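PDB 6RJ1: Mgp-operon protein 3 from Mycoplasma pneumoniae, which probably acts together with adhesin P1 in attaching the bacterium to sugars on the surface of host cells. Local coordinates for residues N597-I605 / E633-K641; P934-V942 / V953-F963. All coordinates share one frame; numbering follows the deposited sequence.

The two contacts illustrate how one large extracellular chain joins parts of its fold by different means. Interaction 1 fastens two loops, 597-605 and 633-641, with threonine, glycine and a bridging water; interaction 2 pairs strands 939-945 and 952-959 of a hairpin, within segments 934-942 and 953-963. They follow one another along the sequence and lie on opposite sides of the centre of the chain, their own centres 56 Å apart and their nearest atoms about 40 Å apart, so neither touches the other. Interaction 1 falls in the MgpC adhesin region, whose family is grouped with the beta-propellers, whereas interaction 2 belongs to a four-stranded antiparallel sheet near the C-terminus. Any effect of one on the other would be indirect.

Interaction 1: residues N597-I605 / E633-K641; sequences NTAGLNGPI and EVQTTYPVK
Thr636 reaches across to Gly603 with its hydroxyl, and most of the polar chemistry gathers there. The amide N of Gly603 gives a weak hydrogen bond to Thr636 OG1 over 2.8 Å, bent to 117° at the hydrogen. OG1 also hydrogen-bonds a water lying 2.9 Å away. That water is hydrogen-bonded to Pro604 O at 2.7 Å, probably as donor, and accepts from Thr637 N at 3.0 Å, so a single molecule ties the backbones of both loops to the threonine hydroxyl. Thr636 can serve both partners because OG1 stands opposite its own backbone N (chi1 -179°), which leaves CG2 in the crowded position between N and the carbonyl carbon, facing Leu601 and Asn602. The Asn602 side chain meets Thr636 at about a right angle; its ND2 makes only a weak bond to Thr636 O, while CB rests near the same oxygen.

Having no side chain, Gly603 lets the chains close to 4.5 Å between its CA and that of Thr637, and its CA-H points at Thr637 O (161° at the hydrogen). Farther out, apolar side chains meet at both ends. Ile605 crosses Val634 at about a right angle, CD1 meeting CG1 at 3.6 Å, and at the other end the CD atoms of Pro604 and Pro639 lie 4.2 Å apart. Outside the pair, Leu601 packs on helix 503-511, and Tyr638 and Pro639 on strand 575-577.

Neither segment is a regular helix or strand, so no repeating ladder of amides joins them. A type II turn from Thr598 to Leu601 shapes one loop, and an inverse gamma turn centred on Pro639 bends the other. Because the direct hydrogen bonds across this buried contact are weak, the water linking Thr636 OG1, Thr637 N and Pro604 O probably shares in holding the loops together.

Interaction 2: residues P934-V942 / V953-F963; sequences PLSDEFSAV and VDIYKNTNGLF
Ile955 is the knob of one face of this contact, and Phe939, Ala941 and Leu935 make the hollow around it. Its two branches divide the work. CG2, set opposite the backbone N, presses on Phe939 CD2 at 3.7 Å, while CD1 branches off at about a right angle to Ala941 CB and Leu935 CD1, each 4.0 Å off. Val953 CG1 also touches the Ala941 methyl, next to Ile955 CD1. At the outer end of this face Lys957 lays CG obliquely along the Phe939 ring, 3.9 Å from CE2. Its bent chain then carries NZ beside Glu938, with 4.0 Å to OE2, too far for a salt bridge. Helix 967-974 lies over this face, Leu969 touching both Phe939 and Ile955.

The framework is an antiparallel beta hairpin, the two central strands of a four-stranded meander. Ser940 with Tyr956 and Val942 with Asp954 are its hydrogen-bonded pairs; Phe939 with Lys957 and Ala941 with Ile955 are non-hydrogen-bonded. Tyr956 N meets Ser940 O almost head-on, at 2.9 Å and a C=O...N angle of 167°.

On the reverse face Val942 is the bump: its CG2 sits obliquely against the Tyr956 ring, 3.7 Å from CD1. Ser940 OG comes to the edge of the Phe963 ring, 3.5 Å from CE1. Ile922 packs against Val942, Tyr956 and Phe963, while neighbouring Asp954 forms salt bridges with Lys965 and Lys974. Asn958 N donates to Glu938 O, its CB lies close to the Asp937 and Glu938 carbonyls, and its OD1 accepts from Gly961 N in an Asx motif within the type I' turn from Thr959 to Leu962.

Interaction 1: residues N597-I605 / E633-K641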
ATOM      1  N   ASN A 597       0.046   5.789 -23.873  1.00 63.97           N
ATOM      2  CA  ASN A 597      -0.536   7.074 -24.286  1.00 63.39           C
ATOM      3  C   ASN A 597       0.118   8.220 -23.531  1.00 67.23           C
ATOM      4  O   ASN A 597       0.338   8.141 -22.332  1.00 66.81           O
ATOM      5  CB  ASN A 597      -2.049   7.097 -24.130  1.00 63.47           C
ATOM      6  CG  ASN A 597      -2.685   8.348 -24.677  1.00 76.15           C
ATOM      7  OD1 ASN A 597      -2.989   9.277 -23.941  1.00 71.69           O
ATOM      8  ND2 ASN A 597      -2.910   8.402 -25.981  1.00 64.21           N
ATOM      9  N   THR A 598       0.472   9.262 -24.261  1.00 64.73           N
ATOM     10  CA  THR A 598       1.232  10.425 -23.801  1.00 63.72           C
ATOM     11  C   THR A 598       0.430  11.390 -22.873  1.00 66.04           C
ATOM     12  O   THR A 598       1.063  12.174 -22.168  1.00 65.15           O
ATOM     13  CB  THR A 598       1.824  11.061 -25.059  1.00 70.90           C
ATOM     14  OG1 THR A 598       3.183  10.654 -25.142  1.00 70.45           O
ATOM     15  CG2 THR A 598       1.675  12.576 -25.144  1.00 73.24           C
ATOM     16  N   ALA A 599      -0.916  11.310 -22.830  1.00 62.70           N
ATOM     17  CA  ALA A 599      -1.731  12.211 -22.002  1.00 62.25           C
ATOM     18  C   ALA A 599      -1.300  12.271 -20.537  1.00 65.43           C
ATOM     19  O   ALA A 599      -1.422  11.285 -19.801  1.00 65.26           O
ATOM     20  CB  ALA A 599      -3.209  11.876 -22.118  1.00 62.85           C
ATOM     21  N   GLY A 600      -0.739  13.421 -20.164  1.00 60.11           N
ATOM     22  CA  GLY A 600      -0.284  13.722 -18.810  1.00 58.22           C
ATOM     23  C   GLY A 600       1.093  13.217 -18.438  1.00 58.78           C
ATOM     24  O   GLY A 600       1.429  13.205 -17.254  1.00 58.27           O
ATOM     25  N   LEU A 601       1.909  12.811 -19.435  1.00 53.19           N
ATOM     26  CA  LEU A 601       3.253  12.274 -19.231  1.00 52.23           C
ATOM     27  C   LEU A 601       4.171  13.200 -18.452  1.00 57.86           C
ATOM     28  O   LEU A 601       4.789  12.766 -17.472  1.00 57.64           O
ATOM     29  CB  LEU A 601       3.900  11.848 -20.568  1.00 51.67           C
ATOM     30  CG  LEU A 601       5.308  11.215 -20.525  1.00 55.60           C
ATOM     31  CD1 LEU A 601       5.346   9.958 -19.653  1.00 55.41           C
ATOM     32  CD2 LEU A 601       5.810  10.902 -21.927  1.00 56.53           C
ATOM     33  N   ASN A 602       4.257  14.468 -18.885  1.00 54.39           N
ATOM     34  CA  ASN A 602       5.142  15.447 -18.268  1.00 53.73           C
ATOM     35  C   ASN A 602       4.432  16.499 -17.410  1.00 57.75           C
ATOM     36  O   ASN A 602       5.086  17.141 -16.598  1.00 58.72           O
ATOM     37  CB  ASN A 602       6.005  16.110 -19.336  1.00 52.94           C
ATOM     38  CG  ASN A 602       6.786  15.139 -20.183  1.00 73.32           C
ATOM     39  OD1 ASN A 602       7.662  14.394 -19.698  1.00 66.99           O
ATOM     40  ND2 ASN A 602       6.485  15.138 -21.474  1.00 62.30           N
ATOM     41  N   GLY A 603       3.125  16.668 -17.595  1.00 52.43           N
ATOM     42  CA  GLY A 603       2.350  17.662 -16.864  1.00 51.49           C
ATOM     43  C   GLY A 603       0.859  17.522 -17.063  1.00 55.79           C
ATOM     44  O   GLY A 603       0.416  16.582 -17.730  1.00 54.17           O
ATOM     45  N   PRO A 604       0.050  18.451 -16.507  1.00 54.06           N
ATOM     46  CA  PRO A 604      -1.418  18.326 -16.636  1.00 54.42           C
ATOM     47  C   PRO A 604      -1.977  18.425 -18.064  1.00 61.31           C
ATOM     48  O   PRO A 604      -1.328  18.978 -18.955  1.00 61.58           O
ATOM     49  CB  PRO A 604      -1.958  19.446 -15.735  1.00 55.66           C
ATOM     50  CG  PRO A 604      -0.823  19.879 -14.899  1.00 59.83           C
ATOM     51  CD  PRO A 604       0.419  19.618 -15.686  1.00 55.44           C
ATOM     52  N   ILE A 605      -3.183  17.862 -18.277  1.00 59.05           N
ATOM     53  CA  ILE A 605      -3.906  17.857 -19.556  1.00 59.55           C
ATOM     54  C   ILE A 605      -5.412  17.650 -19.342  1.00 64.75           C
ATOM     55  O   ILE A 605      -6.222  18.301 -19.997  1.00 64.79           O
ATOM     56  CB  ILE A 605      -3.299  16.854 -20.605  1.00 62.82           C
ATOM     57  CG1 ILE A 605      -3.804  17.156 -22.046  1.00 63.10           C
ATOM     58  CG2 ILE A 605      -3.504  15.372 -20.213  1.00 62.00           C
ATOM     59  CD1 ILE A 605      -2.876  16.776 -23.153  1.00 61.24           C
ATOM     60  N   GLU A 633       2.412  16.515 -32.262  1.00 70.05           N
ATOM     61  CA  GLU A 633       2.570  16.096 -30.875  1.00 69.46           C
ATOM     62  C   GLU A 633       1.762  16.971 -29.915  1.00 72.35           C
ATOM     63  O   GLU A 633       1.860  18.201 -29.974  1.00 72.65           O
ATOM     64  CB  GLU A 633       4.067  16.135 -30.510  1.00 70.90           C
ATOM     65  CG  GLU A 633       4.420  15.690 -29.098  1.00 81.88           C
ATOM     66  CD  GLU A 633       5.845  15.972 -28.654  1.00 97.01           C
ATOM     67  OE1 GLU A 633       6.614  16.592 -29.428  1.00 91.21           O
ATOM     68  OE2 GLU A 633       6.189  15.579 -27.517  1.00 85.47           O
ATOM     69  N   VAL A 634       0.984  16.339 -29.020  1.00 67.15           N
ATOM     70  CA  VAL A 634       0.234  17.057 -27.986  1.00 66.33           C
ATOM     71  C   VAL A 634       1.169  17.075 -26.786  1.00 68.35           C
ATOM     72  O   VAL A 634       1.316  16.074 -26.079  1.00 68.46           O
ATOM     73  CB  VAL A 634      -1.170  16.479 -27.651  1.00 70.55           C
ATOM     74  CG1 VAL A 634      -1.878  17.342 -26.613  1.00 70.10           C
ATOM     75  CG2 VAL A 634      -2.032  16.356 -28.901  1.00 70.60           C
ATOM     76  N   GLN A 635       1.858  18.200 -26.617  1.00 63.08           N
ATOM     77  CA  GLN A 635       2.863  18.399 -25.585  1.00 61.47           C
ATOM     78  C   GLN A 635       2.308  18.678 -24.215  1.00 63.30           C
ATOM     79  O   GLN A 635       1.265  19.310 -24.051  1.00 61.85           O
ATOM     80  CB  GLN A 635       3.853  19.491 -25.989  1.00 62.35           C
ATOM     81  CG  GLN A 635       4.903  19.018 -26.974  1.00 60.61           C
ATOM     82  CD  GLN A 635       5.852  20.109 -27.380  1.00 76.99           C
ATOM     83  OE1 GLN A 635       5.707  21.284 -27.014  1.00 70.42           O
ATOM     84  NE2 GLN A 635       6.853  19.737 -28.164  1.00 74.75           N
ATOM     85  N   THR A 636       3.087  18.265 -23.235  1.00 60.58           N
ATOM     86  CA  THR A 636       2.812  18.356 -21.814  1.00 60.97           C
ATOM     87  C   THR A 636       4.137  18.731 -21.126  1.00 65.59           C
ATOM     88  O   THR A 636       5.201  18.365 -21.628  1.00 66.92           O
ATOM     89  CB  THR A 636       2.070  17.053 -21.372  1.00 73.90           C
ATOM     90  OG1 THR A 636       1.749  17.105 -19.996  1.00 79.37           O
ATOM     91  CG2 THR A 636       2.820  15.742 -21.721  1.00 69.46           C
ATOM     92  N   THR A 637       4.096  19.560 -20.073  1.00 60.88           N
ATOM     93  CA  THR A 637       5.316  19.988 -19.367  1.00 60.06           C
ATOM     94  C   THR A 637       5.024  20.141 -17.875  1.00 61.59           C
ATOM     95  O   THR A 637       3.873  20.353 -17.513  1.00 61.72           O
ATOM     96  CB  THR A 637       5.978  21.235 -20.042  1.00 64.31           C
ATOM     97  OG1 THR A 637       7.364  21.302 -19.699  1.00 62.17           O
ATOM     98  CG2 THR A 637       5.294  22.558 -19.693  1.00 58.57           C
ATOM     99  N   TYR A 638       6.055  20.036 -17.026  1.00 56.75           N
ATOM    100  CA  TYR A 638       5.935  20.163 -15.568  1.00 56.48           C
ATOM    101  C   TYR A 638       5.415  21.566 -15.152  1.00 61.45           C
ATOM    102  O   TYR A 638       5.850  22.556 -15.735  1.00 59.68           O
ATOM    103  CB  TYR A 638       7.285  19.837 -14.872  1.00 56.51           C
ATOM    104  CG  TYR A 638       7.155  19.599 -13.384  1.00 56.93           C
ATOM    105  CD1 TYR A 638       6.843  18.341 -12.886  1.00 57.72           C
ATOM    106  CD2 TYR A 638       7.280  20.645 -12.479  1.00 59.00           C
ATOM    107  CE1 TYR A 638       6.653  18.129 -11.518  1.00 58.55           C
ATOM    108  CE2 TYR A 638       7.068  20.451 -11.113  1.00 59.45           C
ATOM    109  CZ  TYR A 638       6.773  19.190 -10.636  1.00 65.31           C
ATOM    110  OH  TYR A 638       6.608  18.997  -9.289  1.00 68.24           O
ATOM    111  N   PRO A 639       4.513  21.658 -14.137  1.00 59.55           N
ATOM    112  CA  PRO A 639       3.976  22.978 -13.727  1.00 59.68           C
ATOM    113  C   PRO A 639       4.940  23.919 -12.985  1.00 64.84           C
ATOM    114  O   PRO A 639       4.734  24.233 -11.808  1.00 64.80           O
ATOM    115  CB  PRO A 639       2.775  22.603 -12.853  1.00 61.21           C
ATOM    116  CG  PRO A 639       3.124  21.274 -12.292  1.00 65.23           C
ATOM    117  CD  PRO A 639       3.856  20.565 -13.392  1.00 60.42           C
ATOM    118  N   VAL A 640       5.977  24.396 -13.693  1.00 62.10           N
ATOM    119  CA  VAL A 640       6.982  25.365 -13.234  1.00 61.87           C
ATOM    120  C   VAL A 640       7.226  26.324 -14.407  1.00 67.35           C
ATOM    121  O   VAL A 640       7.622  25.863 -15.490  1.00 67.52           O
ATOM    122  CB  VAL A 640       8.300  24.707 -12.726  1.00 65.04           C
ATOM    123  CG1 VAL A 640       9.424  25.732 -12.575  1.00 64.41           C
ATOM    124  CG2 VAL A 640       8.080  23.968 -11.412  1.00 64.93           C
ATOM    125  N   LYS A 641       6.964  27.648 -14.197  1.00 63.77           N
ATOM    126  CA  LYS A 641       7.148  28.708 -15.203  1.00 62.82           C
ATOM    127  C   LYS A 641       8.603  28.730 -15.676  1.00 68.47           C
ATOM    128  O   LYS A 641       9.513  28.641 -14.854  1.00 67.67           O
ATOM    129  CB  LYS A 641       6.738  30.081 -14.642  1.00 64.13           C
ATOM    130  CG  LYS A 641       6.263  31.047 -15.722  1.00 85.03           C
ATOM    131  CD  LYS A 641       6.266  32.505 -15.270  1.00 97.49           C
ATOM    132  CE  LYS A 641       4.927  32.992 -14.775  1.00109.56           C
ATOM    133  NZ  LYS A 641       5.038  34.336 -14.159  1.00119.95           N
TER
HETATM  134  O   HOH W   1       1.180  19.887 -19.347  1.00 52.78           O

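Interaction 2: residues P934-V942 / V953-F963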
ATOM      1  N   PRO A 934      -7.697 -27.650   9.197  1.00 84.41           N
ATOM      2  CA  PRO A 934      -8.123 -28.489   8.064  1.00 84.94           C
ATOM      3  C   PRO A 934      -7.870 -29.960   8.405  1.00 91.23           C
ATOM      4  O   PRO A 934      -6.793 -30.497   8.130  1.00 91.03           O
ATOM      5  CB  PRO A 934      -7.277 -27.982   6.886  1.00 86.48           C
ATOM      6  CG  PRO A 934      -6.171 -27.216   7.484  1.00 90.87           C
ATOM      7  CD  PRO A 934      -6.349 -27.101   8.974  1.00 86.17           C
ATOM      8  N   LEU A 935      -8.862 -30.589   9.068  1.00 89.16           N
ATOM      9  CA  LEU A 935      -8.817 -31.979   9.531  1.00 89.84           C
ATOM     10  C   LEU A 935      -8.583 -32.995   8.414  1.00 96.30           C
ATOM     11  O   LEU A 935      -7.971 -34.039   8.654  1.00 95.80           O
ATOM     12  CB  LEU A 935     -10.094 -32.342  10.301  1.00 89.75           C
ATOM     13  CG  LEU A 935     -10.415 -31.553  11.566  1.00 94.13           C
ATOM     14  CD1 LEU A 935     -11.806 -31.903  12.055  1.00 94.61           C
ATOM     15  CD2 LEU A 935      -9.398 -31.818  12.668  1.00 95.31           C
ATOM     16  N   SER A 936      -9.103 -32.697   7.210  1.00 94.53           N
ATOM     17  CA  SER A 936      -8.985 -33.505   5.994  1.00 95.00           C
ATOM     18  C   SER A 936      -9.475 -32.702   4.786  1.00 99.81           C
ATOM     19  O   SER A 936      -9.908 -31.550   4.932  1.00 99.41           O
ATOM     20  CB  SER A 936      -9.766 -34.818   6.122  1.00 98.30           C
ATOM     21  OG  SER A 936     -11.171 -34.618   6.122  1.00107.27           O
ATOM     22  N   ASP A 937      -9.415 -33.321   3.595  1.00 97.38           N
ATOM     23  CA  ASP A 937      -9.885 -32.741   2.340  1.00 98.01           C
ATOM     24  C   ASP A 937     -11.402 -32.515   2.408  1.00100.96           C
ATOM     25  O   ASP A 937     -11.914 -31.571   1.794  1.00100.19           O
ATOM     26  CB  ASP A 937      -9.530 -33.675   1.160  1.00100.77           C
ATOM     27  CG  ASP A 937     -10.100 -35.091   1.239  1.00117.09           C
ATOM     28  OD1 ASP A 937      -9.888 -35.765   2.277  1.00119.14           O
ATOM     29  OD2 ASP A 937     -10.736 -35.531   0.254  1.00122.87           O
ATOM     30  N   GLU A 938     -12.100 -33.382   3.181  1.00 96.51           N
ATOM     31  CA  GLU A 938     -13.549 -33.387   3.366  1.00 95.69           C
ATOM     32  C   GLU A 938     -14.037 -32.616   4.596  1.00 97.05           C
ATOM     33  O   GLU A 938     -15.180 -32.177   4.590  1.00 97.99           O
ATOM     34  CB  GLU A 938     -14.084 -34.830   3.428  1.00 97.15           C
ATOM     35  CG  GLU A 938     -13.819 -35.667   2.187  1.00109.60           C
ATOM     36  CD  GLU A 938     -14.766 -36.831   1.954  1.00134.43           C
ATOM     37  OE1 GLU A 938     -15.170 -37.494   2.940  1.00126.68           O
ATOM     38  OE2 GLU A 938     -15.095 -37.087   0.773  1.00130.63           O
ATOM     39  N   PHE A 939     -13.227 -32.497   5.662  1.00 89.51           N
ATOM     40  CA  PHE A 939     -13.684 -31.830   6.887  1.00 87.06           C
ATOM     41  C   PHE A 939     -12.739 -30.794   7.477  1.00 87.33           C
ATOM     42  O   PHE A 939     -11.517 -30.929   7.382  1.00 87.02           O
ATOM     43  CB  PHE A 939     -14.018 -32.865   7.968  1.00 88.23           C
ATOM     44  CG  PHE A 939     -15.190 -33.766   7.681  1.00 89.13           C
ATOM     45  CD1 PHE A 939     -15.008 -34.995   7.054  1.00 91.80           C
ATOM     46  CD2 PHE A 939     -16.471 -33.421   8.096  1.00 91.01           C
ATOM     47  CE1 PHE A 939     -16.090 -35.856   6.831  1.00 92.47           C
ATOM     48  CE2 PHE A 939     -17.553 -34.279   7.865  1.00 93.43           C
ATOM     49  CZ  PHE A 939     -17.355 -35.488   7.232  1.00 91.37           C
ATOM     50  N   SER A 940     -13.323 -29.791   8.146  1.00 80.87           N
ATOM     51  CA  SER A 940     -12.597 -28.735   8.832  1.00 79.81           C
ATOM     52  C   SER A 940     -13.245 -28.427  10.174  1.00 82.44           C
ATOM     53  O   SER A 940     -14.464 -28.537  10.314  1.00 81.90           O
ATOM     54  CB  SER A 940     -12.503 -27.484   7.966  1.00 82.39           C
ATOM     55  OG  SER A 940     -11.743 -27.754   6.800  1.00 90.85           O
ATOM     56  N   ALA A 941     -12.416 -28.083  11.172  1.00 78.02           N
ATOM     57  CA  ALA A 941     -12.857 -27.752  12.525  1.00 77.33           C
ATOM     58  C   ALA A 941     -12.649 -26.271  12.804  1.00 81.41           C
ATOM     59  O   ALA A 941     -11.613 -25.711  12.446  1.00 80.40           O
ATOM     60  CB  ALA A 941     -12.106 -28.582  13.542  1.00 77.74           C
ATOM     61  N   VAL A 942     -13.652 -25.635  13.418  1.00 78.24           N
ATOM     62  CA  VAL A 942     -13.653 -24.207  13.731  1.00 77.37           C
ATOM     63  C   VAL A 942     -13.693 -24.028  15.263  1.00 80.23           C
ATOM     64  O   VAL A 942     -14.720 -24.287  15.900  1.00 79.12           O
ATOM     65  CB  VAL A 942     -14.802 -23.492  12.961  1.00 80.91           C
ATOM     66  CG1 VAL A 942     -14.864 -22.003  13.274  1.00 80.41           C
ATOM     67  CG2 VAL A 942     -14.666 -23.714  11.461  1.00 80.72           C
ATOM     68  N   VAL A 953     -15.871 -26.334  19.578  1.00 88.69           N
ATOM     69  CA  VAL A 953     -15.451 -26.860  18.275  1.00 87.54           C
ATOM     70  C   VAL A 953     -16.644 -27.184  17.375  1.00 91.38           C
ATOM     71  O   VAL A 953     -17.519 -27.956  17.756  1.00 91.09           O
ATOM     72  CB  VAL A 953     -14.465 -28.056  18.397  1.00 90.71           C
ATOM     73  CG1 VAL A 953     -14.013 -28.543  17.025  1.00 90.24           C
ATOM     74  CG2 VAL A 953     -13.255 -27.694  19.251  1.00 90.48           C
ATOM     75  N   ASP A 954     -16.651 -26.598  16.167  1.00 88.40           N
ATOM     76  CA  ASP A 954     -17.667 -26.798  15.136  1.00 88.14           C
ATOM     77  C   ASP A 954     -17.044 -27.567  13.963  1.00 90.64           C
ATOM     78  O   ASP A 954     -15.947 -27.225  13.522  1.00 89.36           O
ATOM     79  CB  ASP A 954     -18.208 -25.437  14.638  1.00 90.30           C
ATOM     80  CG  ASP A 954     -19.427 -24.866  15.353  1.00104.37           C
ATOM     81  OD1 ASP A 954     -19.916 -25.506  16.317  1.00105.98           O
ATOM     82  OD2 ASP A 954     -19.901 -23.784  14.939  1.00110.46           O
ATOM     83  N   ILE A 955     -17.738 -28.606  13.473  1.00 87.33           N
ATOM     84  CA  ILE A 955     -17.283 -29.408  12.333  1.00 87.08           C
ATOM     85  C   ILE A 955     -18.069 -29.000  11.086  1.00 91.48           C
ATOM     86  O   ILE A 955     -19.299 -28.920  11.123  1.00 91.42           O
ATOM     87  CB  ILE A 955     -17.366 -30.944  12.606  1.00 89.86           C
ATOM     88  CG1 ILE A 955     -16.702 -31.352  13.964  1.00 90.11           C
ATOM     89  CG2 ILE A 955     -16.820 -31.772  11.428  1.00 89.96           C
ATOM     90  CD1 ILE A 955     -15.134 -31.101  14.151  1.00 95.53           C
ATOM     91  N   TYR A 956     -17.349 -28.767   9.984  1.00 88.07           N
ATOM     92  CA  TYR A 956     -17.917 -28.394   8.694  1.00 88.10           C
ATOM     93  C   TYR A 956     -17.485 -29.380   7.602  1.00 94.00           C
ATOM     94  O   TYR A 956     -16.349 -29.856   7.618  1.00 93.89           O
ATOM     95  CB  TYR A 956     -17.486 -26.968   8.326  1.00 88.71           C
ATOM     96  CG  TYR A 956     -18.151 -25.876   9.142  1.00 89.53           C
ATOM     97  CD1 TYR A 956     -17.697 -25.558  10.418  1.00 91.23           C
ATOM     98  CD2 TYR A 956     -19.186 -25.111   8.610  1.00 90.20           C
ATOM     99  CE1 TYR A 956     -18.281 -24.530  11.161  1.00 92.18           C
ATOM    100  CE2 TYR A 956     -19.781 -24.084   9.344  1.00 91.24           C
ATOM    101  CZ  TYR A 956     -19.319 -23.790  10.619  1.00101.14           C
ATOM    102  OH  TYR A 956     -19.879 -22.764  11.352  1.00106.00           O
ATOM    103  N   LYS A 957     -18.395 -29.693   6.662  1.00 91.56           N
ATOM    104  CA  LYS A 957     -18.102 -30.583   5.545  1.00 91.48           C
ATOM    105  C   LYS A 957     -17.687 -29.753   4.330  1.00 96.13           C
ATOM    106  O   LYS A 957     -18.447 -28.902   3.872  1.00 94.35           O
ATOM    107  CB  LYS A 957     -19.295 -31.484   5.227  1.00 94.13           C
ATOM    108  CG  LYS A 957     -18.896 -32.784   4.540  1.00111.87           C
ATOM    109  CD  LYS A 957     -19.443 -32.868   3.121  1.00119.76           C
ATOM    110  CE  LYS A 957     -19.232 -34.229   2.500  1.00124.95           C
ATOM    111  NZ  LYS A 957     -17.820 -34.448   2.087  1.00132.78           N
ATOM    112  N   ASN A 958     -16.456 -29.992   3.849  1.00 95.64           N
ATOM    113  CA  ASN A 958     -15.784 -29.347   2.718  1.00 96.94           C
ATOM    114  C   ASN A 958     -16.180 -29.998   1.391  1.00102.98           C
ATOM    115  O   ASN A 958     -15.803 -31.137   1.105  1.00102.85           O
ATOM    116  CB  ASN A 958     -14.253 -29.403   2.909  1.00 98.49           C
ATOM    117  CG  ASN A 958     -13.430 -28.521   1.988  1.00119.73           C
ATOM    118  OD1 ASN A 958     -13.795 -28.219   0.841  1.00112.14           O
ATOM    119  ND2 ASN A 958     -12.270 -28.103   2.475  1.00111.98           N
ATOM    120  N   THR A 959     -16.919 -29.249   0.577  1.00100.69           N
ATOM    121  CA  THR A 959     -17.402 -29.684  -0.725  1.00101.31           C
ATOM    122  C   THR A 959     -16.770 -28.777  -1.793  1.00106.20           C
ATOM    123  O   THR A 959     -17.395 -27.825  -2.276  1.00106.26           O
ATOM    124  CB  THR A 959     -18.944 -29.796  -0.703  1.00110.28           C
ATOM    125  OG1 THR A 959     -19.327 -30.657   0.383  1.00108.38           O
ATOM    126  CG2 THR A 959     -19.517 -30.337  -2.012  1.00109.27           C
ATOM    127  N   ASN A 960     -15.485 -29.071  -2.111  1.00102.71           N
ATOM    128  CA  ASN A 960     -14.627 -28.363  -3.075  1.00102.31           C
ATOM    129  C   ASN A 960     -14.478 -26.854  -2.750  1.00104.59           C
ATOM    130  O   ASN A 960     -14.440 -26.011  -3.655  1.00104.62           O
ATOM    131  CB  ASN A 960     -15.092 -28.607  -4.531  1.00104.57           C
ATOM    132  CG  ASN A 960     -14.804 -29.987  -5.089  1.00129.33           C
ATOM    133  OD1 ASN A 960     -14.861 -31.014  -4.394  1.00119.88           O
ATOM    134  ND2 ASN A 960     -14.502 -30.037  -6.380  1.00123.80           N
ATOM    135  N   GLY A 961     -14.380 -26.544  -1.456  1.00 99.22           N
ATOM    136  CA  GLY A 961     -14.251 -25.178  -0.966  1.00 98.26           C
ATOM    137  C   GLY A 961     -15.514 -24.599  -0.360  1.00100.98           C
ATOM    138  O   GLY A 961     -15.463 -23.521   0.234  1.00 99.75           O
ATOM    139  N   LEU A 962     -16.663 -25.289  -0.531  1.00 97.71           N
ATOM    140  CA  LEU A 962     -17.957 -24.883   0.033  1.00 97.29           C
ATOM    141  C   LEU A 962     -18.193 -25.666   1.334  1.00 99.69           C
ATOM    142  O   LEU A 962     -17.938 -26.869   1.377  1.00 99.53           O
ATOM    143  CB  LEU A 962     -19.099 -25.113  -0.975  1.00 97.51           C
ATOM    144  CG  LEU A 962     -20.187 -24.012  -1.116  1.00102.70           C
ATOM    145  CD1 LEU A 962     -21.083 -23.905   0.135  1.00103.19           C
ATOM    146  CD2 LEU A 962     -19.607 -22.664  -1.544  1.00104.50           C
ATOM    147  N   PHE A 963     -18.642 -24.977   2.397  1.00 94.20           N
ATOM    148  CA  PHE A 963     -18.820 -25.576   3.716  1.00 92.84           C
ATOM    149  C   PHE A 963     -20.230 -25.585   4.253  1.00 95.87           C
ATOM    150  O   PHE A 963     -20.976 -24.624   4.079  1.00 94.94           O
ATOM    151  CB  PHE A 963     -17.902 -24.904   4.733  1.00 94.18           C
ATOM    152  CG  PHE A 963     -16.433 -25.137   4.502  1.00 95.33           C
ATOM    153  CD1 PHE A 963     -15.784 -26.215   5.089  1.00 98.05           C
ATOM    154  CD2 PHE A 963     -15.686 -24.254   3.732  1.00 97.38           C
ATOM    155  CE1 PHE A 963     -14.419 -26.415   4.894  1.00 99.03           C
ATOM    156  CE2 PHE A 963     -14.320 -24.454   3.537  1.00100.03           C
ATOM    157  CZ  PHE A 963     -13.696 -25.534   4.117  1.00 98.24           C
TER